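Local coordinates for cellulose binding protein (Clavibacter michiganensis, PDB 4JJO) that probably binds cellulose and loosens plant cell walls, as the expansin part of a longer predicted endo-beta-1,4-glucanase, at residues 20-25 with 40-45. Sequence-based numbering, arbitrary orientation.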
loop_
_atom_site.group_PDB
_atom_site.type_symbol
_atom_site.label_atom_id
_atom_site.label_comp_id
_atom_site.label_asym_id
_atom_site.label_seq_id
_atom_site.Cartn_x
_atom_site.Cartn_y
_atom_site.Cartn_z
ATOM N N ASN A 20 7.663 -4.261 -5.963
ATOM C CA ASN A 20 7.949 -2.982 -6.602
ATOM C C ASN A 20 7.798 -1.820 -5.630
ATOM O O ASN A 20 6.755 -1.656 -4.994
ATOM C CB ASN A 20 7.037 -2.781 -7.807
ATOM C CG ASN A 20 7.207 -3.867 -8.849
ATOM O OD1 ASN A 20 8.025 -3.746 -9.760
ATOM N ND2 ASN A 20 6.438 -4.943 -8.712
ATOM N N GLY A 21 8.849 -1.015 -5.521
ATOM C CA GLY A 21 8.888 0.066 -4.556
ATOM C C GLY A 21 9.168 -0.485 -3.173
ATOM O O GLY A 21 9.160 -1.701 -2.975
ATOM N N ASN A 22 9.427 0.399 -2.216
ATOM C CA ASN A 22 9.672 -0.031 -0.848
ATOM C C ASN A 22 8.447 -0.742 -0.279
ATOM O O ASN A 22 8.564 -1.566 0.627
ATOM C CB ASN A 22 10.058 1.160 0.028
ATOM C CG ASN A 22 10.916 0.754 1.213
ATOM O OD1 ASN A 22 10.817 -0.364 1.721
ATOM N ND2 ASN A 22 11.775 1.663 1.651
ATOM N N CYS A 23 7.276 -0.430 -0.827
ATOM C CA CYS A 23 6.029 -1.059 -0.398
ATOM C C CYS A 23 5.871 -2.488 -0.930
ATOM O O CYS A 23 4.922 -3.186 -0.570
ATOM C CB CYS A 23 4.833 -0.215 -0.842
ATOM S SG CYS A 23 4.681 1.373 0.002
ATOM N N SER A 24 6.794 -2.913 -1.786
ATOM C CA SER A 24 6.778 -4.265 -2.343
ATOM C C SER A 24 5.452 -4.624 -3.016
ATOM O O SER A 24 4.900 -5.701 -2.786
ATOM C CB SER A 24 7.089 -5.291 -1.252
ATOM O OG SER A 24 8.287 -4.958 -0.575
ATOM N N MET A 25 4.950 -3.724 -3.852
ATOM C CA MET A 25 3.721 -3.978 -4.585
ATOM C C MET A 25 3.927 -5.117 -5.580
ATOM O O MET A 25 4.999 -5.240 -6.176
ATOM C CB MET A 25 3.274 -2.715 -5.323
ATOM C CG MET A 25 2.924 -1.547 -4.412
ATOM S SD MET A 25 1.696 -1.969 -3.161
ATOM C CE MET A 25 1.308 -0.343 -2.510
ATOM N N PRO A 40 9.003 10.352 6.863
ATOM C CA PRO A 40 7.956 10.579 7.868
ATOM C C PRO A 40 6.550 10.264 7.354
ATOM O O PRO A 40 5.716 9.755 8.101
ATOM C CB PRO A 40 8.087 12.075 8.183
ATOM C CG PRO A 40 9.484 12.420 7.817
ATOM C CD PRO A 40 9.805 11.565 6.627
ATOM N N GLU A 41 6.292 10.571 6.088
ATOM C CA GLU A 41 4.988 10.306 5.493
ATOM C C GLU A 41 4.836 8.832 5.127
ATOM O O GLU A 41 3.722 8.306 5.105
ATOM C CB GLU A 41 4.774 11.195 4.264
ATOM C CG GLU A 41 4.679 12.680 4.600
ATOM C CD GLU A 41 4.564 13.561 3.374
ATOM O OE1 GLU A 41 3.423 13.834 2.946
ATOM O OE2 GLU A 41 5.611 13.992 2.848
ATOM N N TYR A 42 5.956 8.174 4.842
ATOM C CA TYR A 42 5.977 6.739 4.581
ATOM C C TYR A 42 5.563 5.991 5.843
ATOM O O TYR A 42 4.878 4.968 5.781
ATOM C CB TYR A 42 7.381 6.316 4.144
ATOM C CG TYR A 42 7.500 4.877 3.689
ATOM C CD1 TYR A 42 6.877 4.442 2.533
ATOM C CD2 TYR A 42 8.257 3.961 4.407
ATOM C CE1 TYR A 42 6.995 3.134 2.107
ATOM C CE2 TYR A 42 8.379 2.655 3.988
ATOM C CZ TYR A 42 7.742 2.244 2.841
ATOM O OH TYR A 42 7.861 0.941 2.415
ATOM N N SER A 43 6.000 6.510 6.985
ATOM C CA SER A 43 5.508 6.057 8.281
ATOM C C SER A 43 5.696 4.556 8.490
ATOM O O SER A 43 4.767 3.852 8.888
ATOM C CB SER A 43 4.030 6.418 8.414
ATOM O OG SER A 43 3.579 6.283 9.752
ATOM N N GLY A 44 6.904 4.071 8.230
ATOM C CA GLY A 44 7.220 2.668 8.434
ATOM C C GLY A 44 6.363 1.763 7.573
ATOM O O GLY A 44 6.022 0.650 7.982
ATOM N N ALA A 45 6.015 2.255 6.386
ATOM C CA ALA A 45 5.231 1.514 5.399
ATOM C C ALA A 45 3.726 1.555 5.678
ATOM O O ALA A 45 2.942 0.947 4.950
ATOM C CB ALA A 45 5.717 0.075 5.293
#
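Tyr42, at the end of the short helix 39-42, meets the loop 20-25 with the far end of its ring, at the turn residues Asn22 and Cys23. Its CB points toward that loop, and with CG anti to the backbone N (chi1 -173°) the side chain reaches out from the helix end. Over the CD2-CE2 side of one ring face, Ala45 N sits 3.3 Å above the plane, where the chain curls back after the helix. Across the ring, CE1 touches Cys23 SG at 3.6 Å. The sulfur lies near the ring plane, 76° off the normal, in an edge-on sulfur-aromatic contact. Cys23 is joined to Cys48 in a disulfide, and the Tyr42 side chain touches Cys48 as well. This is the N-terminal domain of the expansin, a double-psi beta-barrel; loop 20-25 follows its first strand, 3-10, and helix 39-42 follows strand 34-38. Next along the ring, CZ packs obliquely on Asn22 CB, 3.8 Å away, the two side chains crossing at about a right angle. The hydroxyl at the tip comes up to the turn itself, with OH 3.2 Å from Asn22 O and 3.3 Å from Asn22 CB. It is hydrogen-bonded to the carbonyl oxygen of Asp152, in the C-terminal domain, so the tyrosine reaches across to the second domain. The 20-25 loop presents Asn22 and Cys23 on a type I turn from Gly21 to Ser24, closed by the hydrogen bond from Ser24 N to Gly21 O. Behind the turn, Met25 O accepts from both the backbone N and, at 2.9 Å, the ND2 of Asn20.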